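PDB 3TDQ: PilY2 protein from Pseudomonas aeruginosa, which probably takes part in the assembly of type 4 fimbriae (pili), although its molecular activity is not established. Local coordinates for residues 40-43 against 44-47; 23-27 against 28-32; 79-82 against 83-87; 15-18 against 19-22. All coordinates share one frame; numbering follows the deposited sequence. Where two conformers were deposited one is given.

Overall arrangement
Interactions 4 and 2 follow each other along the meander that opens the antiparallel sheet, probably that of an OB-like barrel: residues 15-22 carry strand 6-17 into strand 22-25, and the second hairpin leads on into strand 28-31. Their centres lie 9 Å apart, and Asn-21 O probably accepts a hydrogen bond from Leu-32 N at 2.8 Å. Interaction 1, the turn 40-47, packs on both: Leu-44 CA lies 3.7 Å from Leu-32 CD2, and Leu-44 CD2 is 3.4 Å from Asn-21 ND2. Interaction 3 stands apart on the C-terminal helix, its centre 31 to 38 Å from the others, where Glu-79 bonds to the second subunit. The bound sodium ion is about 12 Å from the Tyr-30 side chain.

Interaction 1 (40-43 against 44-47); sequences GMPS and LFQV
Ser-43 O draws in two backbone N-H groups from the turn that follows it. Val-47 N comes almost straight down the carbonyl axis at 3.1 Å, with a C=O...N angle of 167°, whereas Gln-46 N reaches Ser-43 O from above the carbonyl plane at 3.0 Å. One residue earlier, Pro-42 O takes Phe-45 N at 3.1 Å, again from above the plane. The last two bonds, i to i+3, make overlapping type I beta turns, to which Val-47 N adds an i to i+4 bond. Round them the side chains meet lightly. The ring of Phe-45 turns an edge to Pro-42, CD2 lying 4.0 Å from Pro-42 CB. With chi2 at -56° the Gln-46 amide comes to lie beside the selenomethionine Met-41; the two side chains cross at about a right angle, and NE2 stops 4.0 Å from SE. Both methyls of Val-47 lie against Ser-43 O, CG2 at 3.6 Å. Behind this shell, a backbone bond to Thr-36 helps hold Ser-43. The turn leads out of the short strand 41-42 and lies against the main sheet: Val-47 packs on Ile-69 and Ile-71 of strand 65-71 and on Val-16 of strand 6-17, while Leu-44 also meets Val-16.

Interaction 2 (23-27 against 28-32); sequences VDIDH and RLYRL
The shortest polar bond runs from Arg-28 NH1 to Asp-26 O, 2.8 Å, with the acceptor at the edge of the guanidinium and in its plane. Arg-28 is folded at CG (chi2 81°), and this bend swings the otherwise extended arm back beside the turn, bringing CD to 3.3 Å from Asp-26 O as well. The carboxylate of Asp-26 is engaged elsewhere, OD1 accepting from Val-12 N of strand 6-17. Asp-26 and His-27, both with positive phi, form the corners of a type I' turn closed by Arg-28 N to Ile-25 O at 3.0 Å. This is a beta hairpin of strands 22-25 and 28-31 with a two-residue loop; backbone bonds from Arg-31 to Ile-66 bring 28-31 onto strand 65-71, consistent with the closed barrel of an OB fold. Ile-25/Arg-28 and Val-23/Tyr-30 are hydrogen-bonded pairs; Asp-24/Leu-29 between them is a non-hydrogen-bonded pair, with Leu-29 CD2 3.8 Å from Asp-24 CB on the opposite face. On the Val-23 face, Ile-25 and Tyr-30 cross at about a right angle, Ile-25 CB lying 4.0 Å from Tyr-30 CE1. Val-23 CG1 meets Tyr-30 CB, and Val-23 CB is 4.1 Å from Leu-32 CD2. A water in the plane of the Tyr-30 ring joins its OH, at 2.9 Å, to Ile-25 O. Ile-66 packs against Val-23, Ile-25 and Tyr-30.

Interaction 3 (79-82 against 83-87); sequences ELAE and MIEKE
Glu-82 and Lys-86, one helical turn apart, form a salt bridge of 2.8 Å between OE2 and NZ. Their side chains run side by side in the same direction; the glutamate is extended, and the lysine is straight until its last torsion (chi4 78°) turns NZ in toward the carboxylate. The nearby carboxylate of Glu-85 is not in contact with that of Glu-82: Glu-82 OE2 and Glu-85 OE1 are 6.7 Å apart. Backbone bonds of the i to i+4 kind define helix 79-86, the C-terminal alpha helix of the modelled chain, which stands clear of the sheet domain of its own subunit. Met-83 N bonds to Glu-79 O and Ile-84 N to Leu-80 O, each at 2.9 Å. Apolar contact gathers round Leu-80: its CG lies 3.9 Å from Ile-84 CD1, the two side chains crossing at a slant, and its CD1 is 4.2 Å from SE of the selenomethionine Met-83. Glu-79 makes the link to the second subunit: OE1 and OE2 hydrogen-bond to the hydroxyls of Tyr-55 and Tyr-30 of that subunit, respectively. Met-83 packs on Arg-28 of the same neighbour.

Interaction 4 (15-18 against 19-22); sequences EVQV and EKNL
A G1 beta bulge closes the beta hairpin of strands 6-17 and 22-25: Asn-21, with positive phi, and Leu-22 both face Gln-17. Gln-17 N bonds to Leu-22 O at 2.8 Å, and Leu-22 N returns an almost straight bond to Gln-17 O (3.1 Å, 179° at the hydrogen). Gln-17 O also accepts from Lys-20 N at 3.2 Å; the two donors approach from opposite faces of the carbonyl plane, so this oxygen ties the strand end to both the turn and the next strand. Asn-21 N meets Val-18 O at 3.3 Å, from above the plane. Outside the backbone, Gln-17 and Lys-20 lie alongside each other and point the same way, with Gln-17 OE1 3.2 Å from Lys-20 CD, a contact with the lysine's carbon chain. Rotation about CB-CG (chi2 92°) sets the Glu-19 carboxylate beside Val-18, OE1 3.9 Å from Val-18 CG2 and equally far from Gln-17 CG. The amide of Asn-21 leads away from 15-18, ND2 bonding to Leu-32 O and Asn-34 OD1. The turn thus abuts strand 28-31: Asn-21 shares a backbone bond with Leu-32, just past its end, and Leu-22 touches Arg-31 of that strand and Trp-63 of the loop before strand 65-71.

Interaction 1 (40-43 against 44-47)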
loop_
_atom_site.group_PDB
_atom_site.type_symbol
_atom_site.label_atom_id
_atom_site.label_comp_id
_atom_site.label_asym_id
_atom_site.label_seq_id
_atom_site.Cartn_x
_atom_site.Cartn_y
_atom_site.Cartn_z
ATOM N N GLY A 40 4.848 9.533 -7.875
ATOM C CA GLY A 40 4.955 10.941 -8.253
ATOM C C GLY A 40 3.679 11.774 -8.189
ATOM O O GLY A 40 3.707 12.957 -8.527
HETATM N N MSE A 41 2.557 11.195 -7.732
HETATM C CA MSE A 41 1.266 11.894 -7.674
HETATM C C MSE A 41 0.726 12.007 -6.234
HETATM O O MSE A 41 0.647 10.985 -5.548
HETATM C CB MSE A 41 0.228 11.153 -8.537
HETATM C CG MSE A 41 0.606 11.054 -10.008
HETATM SE SE MSE A 41 -0.551 9.818 -10.934
HETATM C CE MSE A 41 -0.092 8.132 -9.999
ATOM N N PRO A 42 0.269 13.202 -5.779
ATOM C CA PRO A 42 -0.295 13.299 -4.416
ATOM C C PRO A 42 -1.506 12.382 -4.259
ATOM O O PRO A 42 -2.422 12.381 -5.095
ATOM C CB PRO A 42 -0.663 14.791 -4.270
ATOM C CG PRO A 42 0.167 15.476 -5.284
ATOM C CD PRO A 42 0.279 14.516 -6.444
ATOM N N SER A 43 -1.490 11.550 -3.208
ATOM C CA SER A 43 -2.590 10.599 -2.934
ATOM C C SER A 43 -3.937 11.308 -2.727
ATOM O O SER A 43 -4.987 10.708 -2.942
ATOM C CB SER A 43 -2.270 9.742 -1.713
ATOM O OG SER A 43 -1.050 9.037 -1.899
ATOM N N LEU A 44 -3.904 12.591 -2.312
ATOM C CA LEU A 44 -5.102 13.406 -2.118
ATOM C C LEU A 44 -5.980 13.445 -3.395
ATOM O O LEU A 44 -7.202 13.467 -3.298
ATOM C CB LEU A 44 -4.676 14.835 -1.720
ATOM C CG LEU A 44 -5.801 15.838 -1.424
ATOM C CD1 LEU A 44 -6.604 15.447 -0.191
ATOM C CD2 LEU A 44 -5.247 17.238 -1.282
ATOM N N PHE A 45 -5.353 13.404 -4.579
ATOM C CA PHE A 45 -6.069 13.470 -5.847
ATOM C C PHE A 45 -6.357 12.093 -6.435
ATOM O O PHE A 45 -7.044 12.012 -7.448
ATOM C CB PHE A 45 -5.298 14.345 -6.852
ATOM C CG PHE A 45 -5.247 15.783 -6.389
ATOM C CD1 PHE A 45 -6.307 16.654 -6.642
ATOM C CD2 PHE A 45 -4.144 16.268 -5.687
ATOM C CE1 PHE A 45 -6.266 17.983 -6.193
ATOM C CE2 PHE A 45 -4.110 17.589 -5.223
ATOM C CZ PHE A 45 -5.163 18.445 -5.495
ATOM N N GLN A 46 -5.907 11.013 -5.774
ATOM C CA GLN A 46 -6.141 9.633 -6.209
ATOM C C GLN A 46 -7.321 9.002 -5.471
ATOM O O GLN A 46 -8.092 8.259 -6.087
ATOM C CB GLN A 46 -4.881 8.774 -5.998
ATOM C CG GLN A 46 -3.697 9.223 -6.851
ATOM C CD GLN A 46 -3.996 9.277 -8.331
ATOM O OE1 GLN A 46 -4.180 8.248 -8.997
ATOM N NE2 GLN A 46 -3.964 10.469 -8.894
ATOM N N VAL A 47 -7.452 9.269 -4.153
ATOM C CA VAL A 47 -8.572 8.738 -3.373
ATOM C C VAL A 47 -9.867 9.429 -3.813
ATOM O O VAL A 47 -9.850 10.584 -4.227
ATOM C CB VAL A 47 -8.375 8.798 -1.833
ATOM C CG1 VAL A 47 -7.219 7.898 -1.402
ATOM C CG2 VAL A 47 -8.191 10.230 -1.320
#

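Interaction 2 (23-27 against 28-32)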
loop_
_atom_site.group_PDB
_atom_site.type_symbol
_atom_site.label_atom_id
_atom_site.label_comp_id
_atom_site.label_asym_id
_atom_site.label_seq_id
_atom_site.Cartn_x
_atom_site.Cartn_y
_atom_site.Cartn_z
ATOM N N VAL A 23 -9.416 14.223 4.246
ATOM C CA VAL A 23 -10.028 13.013 3.754
ATOM C C VAL A 23 -10.920 12.458 4.884
ATOM O O VAL A 23 -10.545 12.445 6.064
ATOM C CB VAL A 23 -9.014 11.988 3.181
ATOM C CG1 VAL A 23 -8.152 11.351 4.273
ATOM C CG2 VAL A 23 -9.725 10.903 2.372
ATOM N N ASP A 24 -12.120 12.074 4.500
ATOM C CA ASP A 24 -13.112 11.490 5.395
ATOM C C ASP A 24 -13.140 9.980 5.122
ATOM O O ASP A 24 -13.517 9.540 4.027
ATOM C CB ASP A 24 -14.469 12.178 5.149
ATOM C CG ASP A 24 -15.726 11.542 5.692
ATOM O OD1 ASP A 24 -15.640 10.426 6.266
ATOM O OD2 ASP A 24 -16.803 12.132 5.500
ATOM N N ILE A 25 -12.730 9.203 6.124
ATOM C CA ILE A 25 -12.689 7.736 6.092
ATOM C C ILE A 25 -13.565 7.230 7.232
ATOM O O ILE A 25 -13.269 7.520 8.400
ATOM C CB ILE A 25 -11.222 7.186 6.191
ATOM C CG1 ILE A 25 -10.338 7.730 5.037
ATOM C CG2 ILE A 25 -11.204 5.639 6.209
ATOM C CD1 ILE A 25 -8.839 7.523 5.257
ATOM N N ASP A 26 -14.659 6.496 6.899
ATOM C CA ASP A 26 -15.608 5.947 7.895
ATOM C C ASP A 26 -16.094 7.050 8.872
ATOM O O ASP A 26 -16.258 6.791 10.067
ATOM C CB ASP A 26 -14.997 4.763 8.686
ATOM C CG ASP A 26 -14.561 3.541 7.860
ATOM O OD1 ASP A 26 -15.030 3.398 6.712
ATOM O OD2 ASP A 26 -13.775 2.719 8.387
ATOM N N HIS A 27 -16.324 8.277 8.348
ATOM C CA HIS A 27 -16.858 9.441 9.082
ATOM C C HIS A 27 -15.873 10.036 10.094
ATOM O O HIS A 27 -16.285 10.852 10.917
ATOM C CB HIS A 27 -18.221 9.125 9.748
ATOM C CG HIS A 27 -19.114 8.317 8.863
ATOM N ND1 HIS A 27 -19.607 8.834 7.672
ATOM C CD2 HIS A 27 -19.501 7.024 8.975
ATOM C CE1 HIS A 27 -20.302 7.852 7.118
ATOM N NE2 HIS A 27 -20.271 6.745 7.872
ATOM N N ARG A 28 -14.587 9.659 10.019
ATOM C CA ARG A 28 -13.499 10.289 10.791
ATOM C C ARG A 28 -12.704 11.159 9.817
ATOM O O ARG A 28 -12.680 10.848 8.624
ATOM C CB ARG A 28 -12.586 9.256 11.478
ATOM C CG ARG A 28 -13.162 8.636 12.756
ATOM C CD ARG A 28 -14.132 7.514 12.470
ATOM N NE ARG A 28 -14.683 6.939 13.698
ATOM C CZ ARG A 28 -15.672 6.056 13.734
ATOM N NH1 ARG A 28 -16.256 5.654 12.609
ATOM N NH2 ARG A 28 -16.108 5.589 14.896
ATOM N N LEU A 29 -12.059 12.223 10.293
ATOM C CA LEU A 29 -11.280 13.108 9.406
ATOM C C LEU A 29 -9.799 13.014 9.673
ATOM O O LEU A 29 -9.360 12.892 10.823
ATOM C CB LEU A 29 -11.709 14.577 9.564
ATOM C CG LEU A 29 -13.120 14.920 9.073
ATOM C CD1 LEU A 29 -13.468 16.303 9.459
ATOM C CD2 LEU A 29 -13.223 14.807 7.544
ATOM N N TYR A 30 -9.027 13.054 8.571
ATOM C CA TYR A 30 -7.592 13.003 8.603
ATOM C C TYR A 30 -7.017 14.048 7.697
ATOM O O TYR A 30 -7.627 14.364 6.671
ATOM C CB TYR A 30 -7.092 11.619 8.091
ATOM C CG TYR A 30 -7.600 10.446 8.891
ATOM C CD1 TYR A 30 -8.830 9.855 8.595
ATOM C CD2 TYR A 30 -6.870 9.946 9.972
ATOM C CE1 TYR A 30 -9.329 8.802 9.356
ATOM C CE2 TYR A 30 -7.356 8.876 10.730
ATOM C CZ TYR A 30 -8.585 8.305 10.411
ATOM O OH TYR A 30 -9.108 7.264 11.134
ATOM N N ARG A 31 -5.823 14.540 8.035
ATOM C CA ARG A 31 -5.111 15.461 7.164
ATOM C C ARG A 31 -4.412 14.614 6.117
ATOM O O ARG A 31 -3.778 13.618 6.468
ATOM C CB ARG A 31 -4.101 16.325 7.953
ATOM C CG ARG A 31 -3.350 17.366 7.101
ATOM C CD ARG A 31 -4.187 18.615 6.816
ATOM N NE ARG A 31 -4.638 19.252 8.053
ATOM C CZ ARG A 31 -5.655 20.096 8.138
ATOM N NH1 ARG A 31 -6.332 20.443 7.051
ATOM N NH2 ARG A 31 -6.003 20.604 9.311
ATOM N N LEU A 32 -4.554 14.969 4.841
ATOM C CA LEU A 32 -3.888 14.257 3.759
ATOM C C LEU A 32 -3.089 15.327 2.980
ATOM O O LEU A 32 -3.620 15.967 2.079
ATOM C CB LEU A 32 -4.882 13.467 2.898
ATOM C CG LEU A 32 -4.324 12.616 1.748
ATOM C CD1 LEU A 32 -3.164 11.721 2.191
ATOM C CD2 LEU A 32 -5.418 11.744 1.180
HETATM O O HOH W 1 -11.425 5.722 10.398
#

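Interaction 3 (79-82 against 83-87)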
loop_
_atom_site.group_PDB
_atom_site.type_symbol
_atom_site.label_atom_id
_atom_site.label_comp_id
_atom_site.label_asym_id
_atom_site.label_seq_id
_atom_site.Cartn_x
_atom_site.Cartn_y
_atom_site.Cartn_z
ATOM N N GLU A 79 -5.517 -12.559 -6.364
ATOM C CA GLU A 79 -4.682 -13.748 -6.152
ATOM C C GLU A 79 -5.333 -14.701 -5.130
ATOM O O GLU A 79 -5.212 -15.906 -5.303
ATOM C CB GLU A 79 -3.280 -13.369 -5.677
ATOM C CG GLU A 79 -2.423 -12.742 -6.761
ATOM C CD GLU A 79 -1.000 -12.494 -6.307
ATOM O OE1 GLU A 79 -0.751 -12.429 -5.081
ATOM O OE2 GLU A 79 -0.126 -12.368 -7.188
ATOM N N LEU A 80 -6.034 -14.170 -4.098
ATOM C CA LEU A 80 -6.716 -15.025 -3.105
ATOM C C LEU A 80 -7.830 -15.844 -3.783
ATOM O O LEU A 80 -7.988 -17.019 -3.456
ATOM C CB LEU A 80 -7.258 -14.223 -1.890
ATOM C CG LEU A 80 -7.994 -15.026 -0.753
ATOM C CD1 LEU A 80 -7.098 -16.161 -0.163
ATOM C CD2 LEU A 80 -8.429 -14.095 0.379
ATOM N N ALA A 81 -8.542 -15.260 -4.779
ATOM C CA ALA A 81 -9.565 -15.979 -5.550
ATOM C C ALA A 81 -8.920 -17.119 -6.368
ATOM O O ALA A 81 -9.436 -18.236 -6.388
ATOM C CB ALA A 81 -10.309 -15.020 -6.469
ATOM N N GLU A 82 -7.770 -16.851 -6.990
ATOM C CA GLU A 82 -6.997 -17.855 -7.745
ATOM C C GLU A 82 -6.565 -18.997 -6.804
ATOM O O GLU A 82 -6.686 -20.168 -7.167
ATOM C CB GLU A 82 -5.774 -17.189 -8.396
ATOM C CG GLU A 82 -5.272 -17.909 -9.630
ATOM C CD GLU A 82 -3.986 -17.374 -10.240
ATOM O OE1 GLU A 82 -3.580 -16.238 -9.902
ATOM O OE2 GLU A 82 -3.395 -18.097 -11.075
HETATM N N MSE A 83 -6.112 -18.645 -5.579
HETATM C CA MSE A 83 -5.720 -19.595 -4.541
HETATM C C MSE A 83 -6.919 -20.486 -4.135
HETATM O O MSE A 83 -6.779 -21.702 -4.097
HETATM C CB MSE A 83 -5.176 -18.840 -3.317
HETATM C CG MSE A 83 -4.387 -19.715 -2.342
HETATM SE SE MSE A 83 -3.760 -18.688 -0.772
HETATM C CE MSE A 83 -2.584 -17.355 -1.710
ATOM N N ILE A 84 -8.087 -19.882 -3.854
ATOM C CA ILE A 84 -9.300 -20.621 -3.459
ATOM C C ILE A 84 -9.763 -21.555 -4.618
ATOM O O ILE A 84 -10.183 -22.671 -4.347
ATOM C CB ILE A 84 -10.409 -19.636 -2.969
ATOM C CG1 ILE A 84 -9.972 -18.942 -1.656
ATOM C CG2 ILE A 84 -11.759 -20.342 -2.769
ATOM C CD1 ILE A 84 -10.833 -17.675 -1.258
ATOM N N GLU A 85 -9.612 -21.133 -5.885
ATOM C CA GLU A 85 -9.973 -21.926 -7.060
ATOM C C GLU A 85 -9.046 -23.152 -7.233
ATOM O O GLU A 85 -9.510 -24.196 -7.704
ATOM C CB GLU A 85 -9.942 -21.065 -8.331
ATOM C CG GLU A 85 -11.089 -20.065 -8.482
ATOM C CD GLU A 85 -10.807 -18.931 -9.460
ATOM O OE1 GLU A 85 -9.977 -19.138 -10.373
ATOM O OE2 GLU A 85 -11.404 -17.838 -9.317
ATOM N N LYS A 86 -7.754 -23.017 -6.863
ATOM C CA LYS A 86 -6.746 -24.091 -6.933
ATOM C C LYS A 86 -6.909 -25.066 -5.767
ATOM O O LYS A 86 -6.625 -26.244 -5.925
ATOM C CB LYS A 86 -5.318 -23.517 -6.916
ATOM C CG LYS A 86 -4.841 -22.921 -8.234
ATOM C CD LYS A 86 -3.458 -22.283 -8.058
ATOM C CE LYS A 86 -2.767 -21.958 -9.363
ATOM N NZ LYS A 86 -3.300 -20.723 -9.997
ATOM N N GLU A 87 -7.338 -24.572 -4.592
ATOM C CA GLU A 87 -7.551 -25.387 -3.392
ATOM C C GLU A 87 -8.906 -26.078 -3.452
ATOM O O GLU A 87 -9.228 -26.705 -4.460
ATOM C CB GLU A 87 -7.443 -24.528 -2.122
#

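Interaction 4 (15-18 against 19-22)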
loop_
_atom_site.group_PDB
_atom_site.type_symbol
_atom_site.label_atom_id
_atom_site.label_comp_id
_atom_site.label_asym_id
_atom_site.label_seq_id
_atom_site.Cartn_x
_atom_site.Cartn_y
_atom_site.Cartn_z
ATOM N N GLU A 15 -15.617 11.001 1.581
ATOM C CA GLU A 15 -15.424 12.317 0.966
ATOM C C GLU A 15 -13.977 12.721 1.007
ATOM O O GLU A 15 -13.211 12.248 1.850
ATOM C CB GLU A 15 -16.257 13.419 1.687
ATOM C CG GLU A 15 -17.681 13.610 1.193
ATOM C CD GLU A 15 -17.921 13.671 -0.310
ATOM O OE1 GLU A 15 -17.087 14.255 -1.046
ATOM O OE2 GLU A 15 -18.955 13.116 -0.750
ATOM N N VAL A 16 -13.613 13.633 0.100
ATOM C CA VAL A 16 -12.294 14.228 -0.023
ATOM C C VAL A 16 -12.491 15.729 -0.198
ATOM O O VAL A 16 -13.278 16.154 -1.061
ATOM C CB VAL A 16 -11.451 13.645 -1.187
ATOM C CG1 VAL A 16 -10.008 14.149 -1.119
ATOM C CG2 VAL A 16 -11.490 12.122 -1.206
ATOM N N GLN A 17 -11.779 16.523 0.604
ATOM C CA GLN A 17 -11.818 17.978 0.483
ATOM C C GLN A 17 -10.413 18.425 0.111
ATOM O O GLN A 17 -9.585 18.650 0.993
ATOM C CB GLN A 17 -12.315 18.610 1.796
ATOM C CG GLN A 17 -13.072 19.877 1.542
ATOM C CD GLN A 17 -14.174 20.078 2.543
ATOM O OE1 GLN A 17 -13.922 20.524 3.662
ATOM N NE2 GLN A 17 -15.412 19.928 2.114
ATOM N N VAL A 18 -10.117 18.438 -1.193
ATOM C CA VAL A 18 -8.779 18.753 -1.712
ATOM C C VAL A 18 -8.301 20.152 -1.259
ATOM O O VAL A 18 -7.127 20.300 -0.909
ATOM C CB VAL A 18 -8.633 18.547 -3.247
ATOM C CG1 VAL A 18 -8.915 17.093 -3.638
ATOM C CG2 VAL A 18 -9.496 19.517 -4.052
ATOM N N GLU A 19 -9.226 21.134 -1.163
ATOM C CA GLU A 19 -8.946 22.519 -0.780
ATOM C C GLU A 19 -8.456 22.645 0.664
ATOM O O GLU A 19 -7.761 23.613 0.978
ATOM C CB GLU A 19 -10.202 23.411 -0.967
ATOM C CG GLU A 19 -10.795 23.398 -2.364
ATOM C CD GLU A 19 -11.898 22.399 -2.688
ATOM O OE1 GLU A 19 -12.085 21.432 -1.907
ATOM O OE2 GLU A 19 -12.540 22.562 -3.753
ATOM N N LYS A 20 -8.827 21.686 1.538
ATOM C CA LYS A 20 -8.437 21.724 2.945
ATOM C C LYS A 20 -7.483 20.591 3.320
ATOM O O LYS A 20 -7.174 20.431 4.498
ATOM C CB LYS A 20 -9.690 21.669 3.821
ATOM C CG LYS A 20 -10.393 23.019 3.870
ATOM C CD LYS A 20 -11.834 22.914 4.349
ATOM C CE LYS A 20 -12.386 24.263 4.795
ATOM N NZ LYS A 20 -12.512 25.270 3.694
ATOM N N ASN A 21 -7.019 19.805 2.329
ATOM C CA ASN A 21 -6.146 18.643 2.550
ATOM C C ASN A 21 -6.797 17.687 3.562
ATOM O O ASN A 21 -6.154 17.230 4.496
ATOM C CB ASN A 21 -4.727 19.076 3.017
ATOM C CG ASN A 21 -3.908 19.612 1.891
ATOM O OD1 ASN A 21 -3.883 20.809 1.659
ATOM N ND2 ASN A 21 -3.308 18.719 1.099
ATOM N N LEU A 22 -8.081 17.413 3.390
ATOM C CA LEU A 22 -8.792 16.529 4.309
ATOM C C LEU A 22 -9.415 15.364 3.579
ATOM O O LEU A 22 -9.919 15.511 2.462
ATOM C CB LEU A 22 -9.907 17.278 5.095
ATOM C CG LEU A 22 -9.511 18.308 6.143
ATOM C CD1 LEU A 22 -10.731 19.087 6.601
ATOM C CD2 LEU A 22 -8.792 17.674 7.351
#